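Local atomic coordinates of hypothetical protein PH1952 (Pyrococcus horikoshii, PDB entry 1ZJJ), a protein that binds magnesium and is probably a phosphatase of the haloacid dehalogenase (HAD) superfamily. Residues 146-151 with 180-185; 79-84 with 119-124; 72-77 with 95-100; 38-43 with 66-71; 202-207 with 223-228. One frame throughout, in Å; residues are numbered along the deposited sequence.

How the interactions relate
Interactions 4 and 5 lie in the six-stranded parallel sheet of the HAD core, whose Asp-7, Asp-9 and Asp-210 hold the magnesium ion. The side chain of Thr-40 in interaction 4 is about 7 Å from that ion, and Met-207 in interaction 5 about 8 Å. Interactions 1 and 2 belong to the separate four-stranded sheet, where Val-122 N lies 2.7 Å from Thr-147 O in a probable hydrogen bond. Interaction 3 pairs two helices on that sheet, with Met-77 and Met-98 against Val-123. Helix 69-80, shared by interactions 2, 3 and 4, follows strand 66-68 of the first sheet and packs on the second; the centres of interactions 1 and 5 are about 26 Å apart.

Interaction 1: 146-151 with 180-185; sequences ATFIGT and VEPIII
At the edge of a four-stranded parallel sheet, where strand 183-184 is outermost, a proline is fitted to a flat ring. Phe-148 carries CG anti to its backbone N (chi1 179°), and its ring lies alongside Pro-182, both groups pointing the same way. The bump here is Pro-182 CB, seated over the middle of one ring face, 3.4 Å from the centroid of the Phe-148 ring and almost on its normal, a close CH-pi contact. Val-180 closes in at the edge: its CG1 lies in the ring plane, 4.0 Å from Phe-148 CD2, and its carbonyl oxygen meets the same border. An alanine in place of Phe-148 would remove the ring and would probably leave Pro-182 and Val-180 without most of their packing on this strand.

Further along, shape is matched the other way round. Gly-150 offers a hollow, and Ile-184, bent at chi2 (-61°), fills it with CD1 at 3.9 Å from Gly-150 CA; a CB on that glycine would clash with the methyl. Ile-149 lies on the other face of the sheet, where its CG2 crosses Ile-185 CG1 obliquely at 3.7 Å. Nearly straight parallel-strand bonds fix the register: Ile-183 N to Phe-148 O (2.9 Å), Gly-150 N to Ile-183 O (2.8 Å) and Ile-185 N to Gly-150 O (2.8 Å).

The pair forms the edge of a parallel sheet with helices packed on it. Helices 167-178 and 132-143 cover Phe-148 with Ile-171, Leu-174 and Ile-142, helix 69-80 meets Ile-185 through Thr-73 and Tyr-76, and strand 121-124 bonds the remaining side of strand 147-150.

Interaction 2: 79-84 with 119-124; sequences KHLDPG and VKHVVV
His-121 reaches from strand 121-124 into the turn that follows helix 69-80, and nearly everything tight in this contact gathers around its imidazole. With CG anti to its own carbonyl carbon (chi1 -52°), the ring points at the turn and donates from NE2 to Asp-82 O at 2.7 Å. The acceptor lies in the plane of the ring, although the nitrogen stands somewhat above the plane of the carbonyl. On the far side of the imidazole, ND1 is hydrogen-bonded to Thr-147 OG1 of the next strand, so both nitrogens are engaged and the rotation of the ring is fixed.

Carbon atoms complete the fit. Leu-81, the first residue to leave helical geometry, slides past the histidine in the opposite direction, its CB 4.0 Å from His-121 CE1 and its CD1 4.1 Å from His-121 ND1. Gly-84 lies against the base of Lys-120, with CA 3.9 Å from Lys-120 CB; a side chain on this glycine would collide there.

The outer side is much looser. Lys-120, bent at chi2 and chi4, leads its ammonium away from the turn, and Pro-83 turns from the strand, its ring packing on Trp-103 instead. Asp-82 is an exposed residue, and its OD2 is 6.8 Å from His-121 NE2, too distant for a direct contact; only its main chain serves the histidine.

A buried imidazole thus ties the exit of helix 69-80 to strand 121-124. The turn leads on into strand 86-89, which bonds to strand 121-124 as its parallel neighbour, the alternation of helix and strand characteristic of an alpha/beta sheet.

Interaction 3: 72-77 with 95-100; sequences ATRLYM and VKEMQA
Arg-74 leaves its helix extended, with CG anti to the backbone N, and then bends at chi3 (69°), which swings NE toward the neighbouring helix. Glu-97 answers with a bend at chi2 (-68°) that brings its carboxylate toward the arginine, and the two side chains cross at about a right angle. Arg-74 NE donates to Glu-97 OE1 at 2.8 Å, the oxygen lying in the guanidinium plane at its edge and being met nearly along its C-O axis. This is the main bond of a salt bridge; one from Arg-74 NH2 to the same oxygen, 3.3 Å, is weak and less certain.

The arginine is also packed along its length. Its CD passes 3.1 Å from Glu-97 O and, on the same reach, comes within 3.8 Å of Ala-100 CB. Bends at chi2 and chi3 carry the tip of Met-98 against the base of the arginine, CE standing 3.8 Å from Arg-74 CA. A leucine in place of Arg-74 would lose the charged bond and would probably leave the buried carboxylate of Glu-97 poorly compensated.

Nearer the sheet the contact turns apolar. Met-77 and Met-98 cross almost perpendicularly, sulfur to sulfur, SD to SD 3.5 Å apart, and both rest on Val-123 and Ile-86 of the sheet.

The helix axes approach to 9.2 Å and run in the same general direction, 25° apart. Two near-parallel helices side by side on one face of a parallel sheet, joined by methionines next to the strands and by an ion pair farther out, form one helical layer of an alpha/beta fold.

Interaction 4: 38-43 with 66-71; sequences FLTNNS and IITSGL
Ser-69 OG is closely surrounded. It donates to Asn-41 O at 2.7 Å, approaching from well above the carbonyl plane, while Ser-43 CB presses on it at 3.1 Å. Beside it the strands run in parallel register: Ile-67 N bonds to Phe-38 O at 2.8 Å, and Thr-40 N to Ile-67 O at 2.9 Å, the latter nearly along the C=O axis. Leu-39 CD1 crosses obliquely onto Ile-67 CG2 at 3.5 Å, and on the other face the CG2 methyls of Thr-40 and Thr-68 lie side by side.

Short-range bonds position this first shell. Thr-40 turns OG1 anti to its backbone N (chi1 180°) and accepts from Asn-42 N at 3.1 Å, an ST turn that folds the chain at residues 40-42. Thr-68 is the N-cap of helix 69-80, its OG1 accepting from Leu-71 N at 3.1 Å. Asn-41 is held farther out by Asp-154 and the main chain of Lys-187, whereas the buried carbonyl of Asn-42 has no partner.

The position of Thr-40, about 5 Å from the side chain of Asp-7, is consistent with the threonine or serine of HAD motif II. Strand 36-40 lies between strand 2-6 and strand 66-68, which is at one edge of the sheet within this chain; helix 47-56 covers Phe-38 and Ile-66 through Leu-54 and Tyr-50, and helix 190-199 covers Leu-39 and Ile-67.

Interaction 5: 202-207 with 223-228; sequences GEELWM and GMKAIM
This is a parallel strand pair within a beta-alpha-beta unit of the HAD core, strand 204-209 and strand 225-229 being linked by helix 212-221. Three bonds set the register: Lys-225 N to Leu-205 O (3.1 Å), Met-207 N to Lys-225 O (2.9 Å) and Ile-227 N to Met-207 O (2.9 Å). A water donating to both Leu-205 O and Gly-223 O extends the pairing beyond the first bridge.

One face is built around the indole of Trp-206. Lys-225 runs alongside it, pointing the same way, and lays CD over the five-membered ring, 3.6 Å from its centroid, in a CH-pi contact. Trp-206 NE1 donates in the ring plane to Glu-204 OE1 at 3.1 Å, although it meets the carboxylate from above its plane; this bond helps fix the rotation of the indole against the lysine chain. Bends at chi3 and chi4 leave Lys-225 NZ 5.0 Å from Glu-204 OE1, so the charges attract at most over a gap. Ile-227 CD1 adds an oblique contact at 3.7 Å from Trp-206 CE3.

On the other face Met-224, bent at chi3, brings CE to 3.6 Å from Met-207 CB. Helix 256-261 lies over Trp-206 with Tyr-259 and Leu-260, helix 212-221 meets Met-207 through Asp-215 and Ala-219, helix 190-199 receives Leu-205 and Met-224, and strand 2-6 pairs with the remaining side of strand 204-209.

Interaction 1: 146-151 with 180-185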
# COMPACT_ATOMS: atom_id res chain seq x y z
N ALA B 146 -8.86 13.72 -9.64
CA ALA B 146 -7.57 13.75 -10.31
C ALA B 146 -7.22 12.38 -10.88
O ALA B 146 -7.55 11.36 -10.28
CB ALA B 146 -6.49 14.18 -9.34
N THR B 147 -6.56 12.37 -12.03
CA THR B 147 -6.15 11.11 -12.65
C THR B 147 -5.17 10.41 -11.70
O THR B 147 -4.35 11.06 -11.05
CB THR B 147 -5.44 11.35 -14.00
OG1 THR B 147 -6.19 12.30 -14.77
CG2 THR B 147 -5.34 10.05 -14.78
N PHE B 148 -5.26 9.09 -11.62
CA PHE B 148 -4.38 8.29 -10.77
C PHE B 148 -3.47 7.54 -11.74
O PHE B 148 -3.91 6.60 -12.40
CB PHE B 148 -5.24 7.33 -9.93
CG PHE B 148 -4.46 6.42 -9.00
CD1 PHE B 148 -3.09 6.56 -8.82
CD2 PHE B 148 -5.13 5.41 -8.31
CE1 PHE B 148 -2.39 5.71 -7.95
CE2 PHE B 148 -4.44 4.56 -7.43
CZ PHE B 148 -3.07 4.70 -7.25
N ILE B 149 -2.23 7.99 -11.84
CA ILE B 149 -1.24 7.39 -12.74
C ILE B 149 -0.04 6.80 -12.00
O ILE B 149 0.60 7.49 -11.19
CB ILE B 149 -0.69 8.45 -13.73
CG1 ILE B 149 -1.84 9.08 -14.50
CG2 ILE B 149 0.31 7.80 -14.70
CD1 ILE B 149 -1.49 10.44 -15.11
N GLY B 150 0.28 5.54 -12.28
CA GLY B 150 1.41 4.90 -11.65
C GLY B 150 2.49 4.64 -12.68
O GLY B 150 2.20 4.15 -13.76
N THR B 151 3.75 4.97 -12.37
CA THR B 151 4.81 4.76 -13.35
C THR B 151 5.06 3.30 -13.68
O THR B 151 5.28 2.96 -14.84
CB THR B 151 6.15 5.40 -12.90
OG1 THR B 151 6.59 4.81 -11.67
CG2 THR B 151 6.00 6.90 -12.72
N VAL B 180 -9.76 3.78 -6.35
CA VAL B 180 -9.68 4.06 -7.77
C VAL B 180 -8.61 3.16 -8.41
O VAL B 180 -7.54 2.96 -7.84
CB VAL B 180 -9.30 5.54 -8.02
CG1 VAL B 180 -8.93 5.76 -9.48
CG2 VAL B 180 -10.46 6.43 -7.62
N GLU B 181 -8.91 2.64 -9.59
CA GLU B 181 -7.99 1.76 -10.31
C GLU B 181 -6.96 2.61 -11.04
O GLU B 181 -7.29 3.35 -11.96
CB GLU B 181 -8.78 0.93 -11.32
CG GLU B 181 -8.04 -0.27 -11.86
CD GLU B 181 -7.69 -1.26 -10.77
OE1 GLU B 181 -8.60 -1.65 -10.00
OE2 GLU B 181 -6.51 -1.65 -10.68
N PRO B 182 -5.68 2.52 -10.64
CA PRO B 182 -4.63 3.32 -11.29
C PRO B 182 -4.32 2.93 -12.73
O PRO B 182 -4.49 1.79 -13.14
CB PRO B 182 -3.42 3.10 -10.40
CG PRO B 182 -3.60 1.66 -9.97
CD PRO B 182 -5.09 1.60 -9.65
N ILE B 183 -3.86 3.91 -13.50
CA ILE B 183 -3.44 3.68 -14.87
C ILE B 183 -1.94 3.44 -14.72
O ILE B 183 -1.20 4.37 -14.40
CB ILE B 183 -3.71 4.91 -15.74
CG1 ILE B 183 -5.21 5.12 -15.89
CG2 ILE B 183 -3.06 4.75 -17.10
CD1 ILE B 183 -5.58 6.39 -16.62
N ILE B 184 -1.49 2.20 -14.91
CA ILE B 184 -0.07 1.88 -14.77
C ILE B 184 0.63 1.98 -16.11
O ILE B 184 0.24 1.32 -17.08
CB ILE B 184 0.14 0.46 -14.17
CG1 ILE B 184 -0.58 0.34 -12.83
CG2 ILE B 184 1.64 0.21 -13.97
CD1 ILE B 184 -0.10 1.30 -11.77
N ILE B 185 1.68 2.78 -16.16
CA ILE B 185 2.41 3.02 -17.39
C ILE B 185 3.42 1.96 -17.85
O ILE B 185 3.37 1.50 -18.99
CB ILE B 185 3.14 4.39 -17.32
CG1 ILE B 185 2.14 5.49 -16.98
CG2 ILE B 185 3.84 4.69 -18.64
CD1 ILE B 185 1.01 5.63 -17.98

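Interaction 2: 79-84 with 119-124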
# COMPACT_ATOMS: atom_id res chain seq x y z
N LYS B 79 0.05 12.53 -24.96
CA LYS B 79 -0.76 11.96 -26.02
C LYS B 79 -2.21 11.65 -25.70
O LYS B 79 -3.08 11.82 -26.56
CB LYS B 79 -0.10 10.68 -26.54
CG LYS B 79 -0.78 10.07 -27.74
CD LYS B 79 -0.02 8.84 -28.23
CE LYS B 79 -0.48 8.46 -29.63
NZ LYS B 79 0.10 7.17 -30.09
N HIS B 80 -2.49 11.24 -24.47
CA HIS B 80 -3.85 10.83 -24.11
C HIS B 80 -4.62 11.59 -23.03
O HIS B 80 -5.75 11.24 -22.74
CB HIS B 80 -3.82 9.35 -23.72
CG HIS B 80 -3.28 8.46 -24.79
ND1 HIS B 80 -3.93 8.25 -25.99
CD2 HIS B 80 -2.14 7.72 -24.85
CE1 HIS B 80 -3.22 7.43 -26.74
NE2 HIS B 80 -2.13 7.10 -26.08
N LEU B 81 -4.03 12.62 -22.42
CA LEU B 81 -4.76 13.33 -21.38
C LEU B 81 -4.82 14.82 -21.65
O LEU B 81 -4.13 15.33 -22.53
CB LEU B 81 -4.11 13.08 -20.02
CG LEU B 81 -3.95 11.61 -19.60
CD1 LEU B 81 -3.15 11.54 -18.30
CD2 LEU B 81 -5.32 10.95 -19.42
N ASP B 82 -5.66 15.52 -20.89
CA ASP B 82 -5.80 16.97 -21.06
C ASP B 82 -4.91 17.68 -20.06
O ASP B 82 -4.94 17.40 -18.87
CB ASP B 82 -7.25 17.38 -20.86
CG ASP B 82 -8.19 16.62 -21.75
OD1 ASP B 82 -7.97 16.60 -22.98
OD2 ASP B 82 -9.15 16.02 -21.21
N PRO B 83 -4.09 18.63 -20.54
CA PRO B 83 -3.19 19.38 -19.66
C PRO B 83 -3.87 19.91 -18.40
O PRO B 83 -4.96 20.48 -18.46
CB PRO B 83 -2.69 20.50 -20.57
CG PRO B 83 -2.69 19.84 -21.92
CD PRO B 83 -4.02 19.14 -21.92
N GLY B 84 -3.20 19.71 -17.27
CA GLY B 84 -3.73 20.15 -15.99
C GLY B 84 -2.61 20.05 -14.97
O GLY B 84 -1.58 19.42 -15.24
N VAL B 119 -5.49 20.06 -8.25
CA VAL B 119 -4.72 19.05 -8.97
C VAL B 119 -5.59 18.25 -9.95
O VAL B 119 -6.66 17.77 -9.58
CB VAL B 119 -4.07 18.04 -8.00
CG1 VAL B 119 -3.51 16.84 -8.77
CG2 VAL B 119 -2.97 18.73 -7.22
N LYS B 120 -5.13 18.11 -11.19
CA LYS B 120 -5.88 17.37 -12.20
C LYS B 120 -5.29 15.97 -12.46
O LYS B 120 -6.00 15.06 -12.91
CB LYS B 120 -5.91 18.15 -13.52
CG LYS B 120 -6.68 19.46 -13.46
CD LYS B 120 -8.16 19.22 -13.16
CE LYS B 120 -8.94 20.52 -13.04
NZ LYS B 120 -9.10 21.22 -14.35
N HIS B 121 -4.00 15.80 -12.17
CA HIS B 121 -3.33 14.53 -12.37
C HIS B 121 -2.38 14.20 -11.22
O HIS B 121 -1.61 15.05 -10.77
CB HIS B 121 -2.50 14.57 -13.67
CG HIS B 121 -3.27 15.02 -14.87
ND1 HIS B 121 -4.29 14.27 -15.43
CD2 HIS B 121 -3.17 16.14 -15.63
CE1 HIS B 121 -4.78 14.91 -16.47
NE2 HIS B 121 -4.12 16.05 -16.62
N VAL B 122 -2.45 12.96 -10.73
CA VAL B 122 -1.57 12.51 -9.67
C VAL B 122 -0.68 11.42 -10.27
O VAL B 122 -1.17 10.42 -10.78
CB VAL B 122 -2.34 11.93 -8.48
CG1 VAL B 122 -1.36 11.39 -7.44
CG2 VAL B 122 -3.23 13.00 -7.86
N VAL B 123 0.63 11.64 -10.24
CA VAL B 123 1.59 10.70 -10.80
C VAL B 123 2.41 10.08 -9.66
O VAL B 123 3.05 10.80 -8.88
CB VAL B 123 2.52 11.40 -11.82
CG1 VAL B 123 3.54 10.41 -12.36
CG2 VAL B 123 1.70 11.97 -12.97
N VAL B 124 2.40 8.76 -9.58
CA VAL B 124 3.08 8.04 -8.52
C VAL B 124 4.15 7.09 -9.02
O VAL B 124 3.87 6.19 -9.80
CB VAL B 124 2.07 7.22 -7.69
CG1 VAL B 124 2.75 6.61 -6.46
CG2 VAL B 124 0.90 8.10 -7.28

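Interaction 3: 72-77 with 95-100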
# COMPACT_ATOMS: atom_id res chain seq x y z
N ALA B 72 8.09 7.47 -20.38
CA ALA B 72 6.89 6.86 -20.94
C ALA B 72 5.63 7.50 -20.35
O ALA B 72 4.62 7.67 -21.04
CB ALA B 72 6.89 5.35 -20.67
N THR B 73 5.69 7.85 -19.07
CA THR B 73 4.56 8.48 -18.39
C THR B 73 4.28 9.86 -19.00
O THR B 73 3.14 10.18 -19.30
CB THR B 73 4.82 8.61 -16.87
OG1 THR B 73 4.96 7.30 -16.30
CG2 THR B 73 3.66 9.31 -16.19
N ARG B 74 5.33 10.65 -19.19
CA ARG B 74 5.17 11.98 -19.79
C ARG B 74 4.57 11.83 -21.19
O ARG B 74 3.63 12.54 -21.53
CB ARG B 74 6.52 12.70 -19.89
CG ARG B 74 6.52 13.89 -20.86
CD ARG B 74 7.71 14.85 -20.66
NE ARG B 74 9.02 14.30 -21.02
CZ ARG B 74 9.44 14.08 -22.27
NH1 ARG B 74 8.66 14.36 -23.30
NH2 ARG B 74 10.65 13.59 -22.48
N LEU B 75 5.12 10.92 -21.98
CA LEU B 75 4.63 10.70 -23.34
C LEU B 75 3.17 10.24 -23.36
O LEU B 75 2.39 10.64 -24.23
CB LEU B 75 5.51 9.67 -24.07
CG LEU B 75 6.98 10.08 -24.27
CD1 LEU B 75 7.75 8.96 -24.94
CD2 LEU B 75 7.06 11.35 -25.11
N TYR B 76 2.80 9.40 -22.40
CA TYR B 76 1.42 8.93 -22.31
C TYR B 76 0.49 10.11 -22.00
O TYR B 76 -0.54 10.29 -22.66
CB TYR B 76 1.28 7.88 -21.21
CG TYR B 76 -0.15 7.49 -20.96
CD1 TYR B 76 -0.82 6.61 -21.83
CD2 TYR B 76 -0.88 8.06 -19.92
CE1 TYR B 76 -2.17 6.33 -21.66
CE2 TYR B 76 -2.23 7.79 -19.74
CZ TYR B 76 -2.87 6.92 -20.61
OH TYR B 76 -4.21 6.67 -20.44
N MET B 77 0.85 10.89 -20.99
CA MET B 77 0.06 12.04 -20.58
C MET B 77 -0.12 13.04 -21.73
O MET B 77 -1.22 13.50 -22.00
CB MET B 77 0.72 12.73 -19.38
CG MET B 77 0.76 11.85 -18.14
SD MET B 77 1.74 12.52 -16.79
CE MET B 77 0.55 13.66 -16.08
N VAL B 95 10.08 13.90 -11.40
CA VAL B 95 9.75 15.32 -11.28
C VAL B 95 10.20 16.07 -12.52
O VAL B 95 9.48 16.93 -13.03
CB VAL B 95 10.42 15.97 -10.04
CG1 VAL B 95 10.31 17.49 -10.13
CG2 VAL B 95 9.73 15.49 -8.76
N LYS B 96 11.40 15.75 -13.01
CA LYS B 96 11.95 16.40 -14.20
C LYS B 96 11.08 16.16 -15.44
O LYS B 96 10.85 17.07 -16.23
CB LYS B 96 13.36 15.88 -14.47
CG LYS B 96 14.32 16.10 -13.33
CD LYS B 96 15.35 17.15 -13.66
CE LYS B 96 16.10 17.57 -12.41
NZ LYS B 96 17.54 17.83 -12.67
N GLU B 97 10.61 14.92 -15.60
CA GLU B 97 9.77 14.59 -16.75
C GLU B 97 8.44 15.33 -16.67
O GLU B 97 7.91 15.76 -17.69
CB GLU B 97 9.50 13.08 -16.80
CG GLU B 97 10.74 12.24 -17.04
CD GLU B 97 11.33 12.42 -18.43
OE1 GLU B 97 10.83 13.25 -19.21
OE2 GLU B 97 12.32 11.71 -18.74
N MET B 98 7.90 15.47 -15.47
CA MET B 98 6.63 16.17 -15.32
C MET B 98 6.82 17.67 -15.54
O MET B 98 5.96 18.34 -16.10
CB MET B 98 6.02 15.90 -13.94
CG MET B 98 5.62 14.43 -13.71
SD MET B 98 4.43 13.82 -14.95
CE MET B 98 5.55 13.12 -16.18
N GLN B 99 7.97 18.19 -15.11
CA GLN B 99 8.26 19.61 -15.32
C GLN B 99 8.33 19.87 -16.82
O GLN B 99 7.86 20.91 -17.30
CB GLN B 99 9.58 19.99 -14.65
CG GLN B 99 9.56 19.83 -13.14
CD GLN B 99 10.87 20.22 -12.47
OE1 GLN B 99 11.95 19.88 -12.95
NE2 GLN B 99 10.77 20.92 -11.35
N ALA B 100 8.91 18.93 -17.55
CA ALA B 100 9.04 19.04 -19.00
C ALA B 100 7.69 19.17 -19.70
O ALA B 100 7.60 19.77 -20.77
CB ALA B 100 9.81 17.84 -19.54

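Interaction 4: 38-43 with 66-71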
# COMPACT_ATOMS: atom_id res chain seq x y z
N PHE B 38 16.88 0.54 -24.54
CA PHE B 38 16.87 0.04 -23.18
C PHE B 38 15.54 0.50 -22.57
O PHE B 38 15.09 1.63 -22.81
CB PHE B 38 18.07 0.59 -22.41
CG PHE B 38 19.41 0.16 -22.99
CD1 PHE B 38 19.49 -0.88 -23.91
CD2 PHE B 38 20.59 0.79 -22.59
CE1 PHE B 38 20.73 -1.29 -24.43
CE2 PHE B 38 21.83 0.39 -23.10
CZ PHE B 38 21.90 -0.66 -24.02
N LEU B 39 14.91 -0.38 -21.80
CA LEU B 39 13.60 -0.07 -21.23
C LEU B 39 13.50 -0.42 -19.76
O LEU B 39 13.37 -1.60 -19.41
CB LEU B 39 12.53 -0.83 -22.03
CG LEU B 39 11.05 -0.56 -21.76
CD1 LEU B 39 10.71 0.82 -22.29
CD2 LEU B 39 10.17 -1.61 -22.43
N THR B 40 13.55 0.59 -18.89
CA THR B 40 13.47 0.37 -17.45
C THR B 40 12.19 0.92 -16.82
O THR B 40 11.73 2.01 -17.17
CB THR B 40 14.67 0.99 -16.71
OG1 THR B 40 14.54 0.75 -15.31
CG2 THR B 40 14.75 2.49 -16.96
N ASN B 41 11.62 0.16 -15.88
CA ASN B 41 10.42 0.54 -15.14
C ASN B 41 10.75 1.56 -14.06
O ASN B 41 9.88 2.16 -13.45
CB ASN B 41 9.83 -0.72 -14.51
CG ASN B 41 8.70 -1.23 -15.37
OD1 ASN B 41 8.40 -0.69 -16.44
ND2 ASN B 41 8.04 -2.29 -14.88
N ASN B 42 12.04 1.73 -13.78
CA ASN B 42 12.47 2.64 -12.73
C ASN B 42 12.25 4.09 -13.17
O ASN B 42 12.64 4.46 -14.27
CB ASN B 42 13.94 2.39 -12.39
CG ASN B 42 14.32 2.91 -11.01
OD1 ASN B 42 14.12 4.08 -10.70
ND2 ASN B 42 14.86 2.03 -10.18
N SER B 43 11.64 4.89 -12.31
CA SER B 43 11.37 6.28 -12.67
C SER B 43 12.12 7.32 -11.83
O SER B 43 11.88 8.52 -11.97
CB SER B 43 9.87 6.57 -12.57
OG SER B 43 9.43 6.52 -11.22
N ILE B 66 17.31 5.28 -24.35
CA ILE B 66 17.02 4.84 -22.98
C ILE B 66 15.62 5.31 -22.59
O ILE B 66 15.38 6.50 -22.40
CB ILE B 66 18.03 5.42 -21.96
CG1 ILE B 66 19.45 4.95 -22.29
CG2 ILE B 66 17.63 4.99 -20.53
CD1 ILE B 66 20.52 5.49 -21.35
N ILE B 67 14.70 4.36 -22.46
CA ILE B 67 13.32 4.68 -22.09
C ILE B 67 13.04 4.30 -20.65
O ILE B 67 13.14 3.14 -20.27
CB ILE B 67 12.33 3.93 -23.00
CG1 ILE B 67 12.65 4.22 -24.46
CG2 ILE B 67 10.89 4.34 -22.67
CD1 ILE B 67 11.87 3.36 -25.42
N THR B 68 12.68 5.30 -19.85
CA THR B 68 12.37 5.09 -18.45
C THR B 68 10.85 5.17 -18.29
O THR B 68 10.17 5.75 -19.15
CB THR B 68 12.99 6.18 -17.57
OG1 THR B 68 12.46 7.46 -17.95
CG2 THR B 68 14.51 6.21 -17.74
N SER B 69 10.32 4.62 -17.22
CA SER B 69 8.88 4.68 -17.02
C SER B 69 8.46 6.15 -16.91
O SER B 69 7.36 6.51 -17.30
CB SER B 69 8.46 3.91 -15.76
OG SER B 69 9.05 4.42 -14.59
N GLY B 70 9.35 6.98 -16.39
CA GLY B 70 9.05 8.40 -16.25
C GLY B 70 8.86 9.06 -17.60
O GLY B 70 7.96 9.88 -17.79
N LEU B 71 9.72 8.72 -18.55
CA LEU B 71 9.58 9.32 -19.85
C LEU B 71 8.35 8.76 -20.54
O LEU B 71 7.59 9.47 -21.19
CB LEU B 71 10.83 9.00 -20.67
CG LEU B 71 10.64 9.26 -22.16
CD1 LEU B 71 10.63 10.75 -22.50
CD2 LEU B 71 11.75 8.64 -23.02

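Interaction 5: 202-207 with 223-228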
# COMPACT_ATOMS: atom_id res chain seq x y z
N GLY B 202 7.58 -0.36 -37.58
CA GLY B 202 7.16 -1.62 -38.18
C GLY B 202 8.08 -2.81 -37.95
O GLY B 202 7.93 -3.84 -38.60
N GLU B 203 9.04 -2.71 -37.03
CA GLU B 203 10.01 -3.78 -36.77
C GLU B 203 9.46 -4.98 -36.00
O GLU B 203 8.43 -4.88 -35.30
CB GLU B 203 11.24 -3.24 -36.00
CG GLU B 203 12.22 -2.48 -36.88
CD GLU B 203 12.09 -1.00 -36.75
OE1 GLU B 203 13.02 -0.31 -37.20
OE2 GLU B 203 11.08 -0.52 -36.21
N GLU B 204 10.18 -6.09 -36.10
CA GLU B 204 9.81 -7.30 -35.36
C GLU B 204 10.53 -7.01 -34.06
O GLU B 204 11.74 -6.83 -34.05
CB GLU B 204 10.41 -8.54 -36.02
CG GLU B 204 10.41 -9.73 -35.09
CD GLU B 204 11.08 -10.93 -35.71
OE1 GLU B 204 11.27 -11.92 -34.98
OE2 GLU B 204 11.41 -10.90 -36.93
N LEU B 205 9.78 -6.95 -32.97
CA LEU B 205 10.37 -6.62 -31.67
C LEU B 205 10.73 -7.81 -30.79
O LEU B 205 9.98 -8.78 -30.71
CB LEU B 205 9.40 -5.72 -30.89
CG LEU B 205 8.94 -4.43 -31.55
CD1 LEU B 205 7.93 -3.73 -30.64
CD2 LEU B 205 10.14 -3.53 -31.82
N TRP B 206 11.89 -7.71 -30.15
CA TRP B 206 12.38 -8.72 -29.22
C TRP B 206 12.53 -8.03 -27.86
O TRP B 206 12.99 -6.88 -27.79
CB TRP B 206 13.75 -9.25 -29.63
CG TRP B 206 13.78 -10.16 -30.82
CD1 TRP B 206 12.76 -10.41 -31.70
CD2 TRP B 206 14.91 -10.89 -31.30
NE1 TRP B 206 13.19 -11.25 -32.70
CE2 TRP B 206 14.51 -11.56 -32.48
CE3 TRP B 206 16.23 -11.04 -30.85
CZ2 TRP B 206 15.38 -12.37 -33.22
CZ3 TRP B 206 17.10 -11.84 -31.58
CH2 TRP B 206 16.67 -12.50 -32.75
N MET B 207 12.16 -8.72 -26.79
CA MET B 207 12.27 -8.18 -25.44
C MET B 207 13.21 -9.08 -24.64
O MET B 207 13.00 -10.28 -24.56
CB MET B 207 10.90 -8.16 -24.76
CG MET B 207 10.90 -7.61 -23.34
SD MET B 207 11.29 -5.85 -23.29
CE MET B 207 12.30 -5.75 -21.78
N GLY B 223 3.14 -9.54 -28.14
CA GLY B 223 3.74 -10.26 -29.25
C GLY B 223 5.20 -10.01 -29.57
O GLY B 223 5.60 -10.04 -30.74
N MET B 224 6.01 -9.77 -28.55
CA MET B 224 7.43 -9.56 -28.73
C MET B 224 8.09 -10.89 -28.39
O MET B 224 7.60 -11.62 -27.52
CB MET B 224 7.96 -8.51 -27.76
CG MET B 224 7.25 -7.18 -27.82
SD MET B 224 7.71 -6.20 -26.38
CE MET B 224 9.36 -5.63 -26.85
N LYS B 225 9.18 -11.23 -29.06
CA LYS B 225 9.87 -12.47 -28.75
C LYS B 225 10.31 -12.33 -27.29
O LYS B 225 10.99 -11.36 -26.94
CB LYS B 225 11.09 -12.67 -29.65
CG LYS B 225 11.88 -13.94 -29.34
CD LYS B 225 13.14 -14.04 -30.20
CE LYS B 225 12.81 -14.33 -31.65
NZ LYS B 225 12.21 -15.68 -31.81
N ALA B 226 9.92 -13.28 -26.46
CA ALA B 226 10.25 -13.24 -25.03
C ALA B 226 11.56 -13.96 -24.69
O ALA B 226 11.61 -15.19 -24.59
CB ALA B 226 9.09 -13.85 -24.22
N ILE B 227 12.61 -13.17 -24.52
CA ILE B 227 13.92 -13.72 -24.20
C ILE B 227 14.31 -13.42 -22.76
O ILE B 227 14.38 -12.27 -22.35
CB ILE B 227 15.02 -13.12 -25.10
CG1 ILE B 227 14.62 -13.26 -26.58
CG2 ILE B 227 16.35 -13.82 -24.82
CD1 ILE B 227 15.55 -12.54 -27.54
N MET B 228 14.55 -14.47 -21.99
CA MET B 228 14.94 -14.28 -20.60
C MET B 228 16.40 -14.66 -20.40
O MET B 228 16.88 -15.65 -20.97
CB MET B 228 14.06 -15.12 -19.67
CG MET B 228 14.29 -14.83 -18.20
SD MET B 228 13.24 -15.78 -17.07
CE MET B 228 14.41 -16.95 -16.41
O HOH W 1 7.97 -10.37 -32.43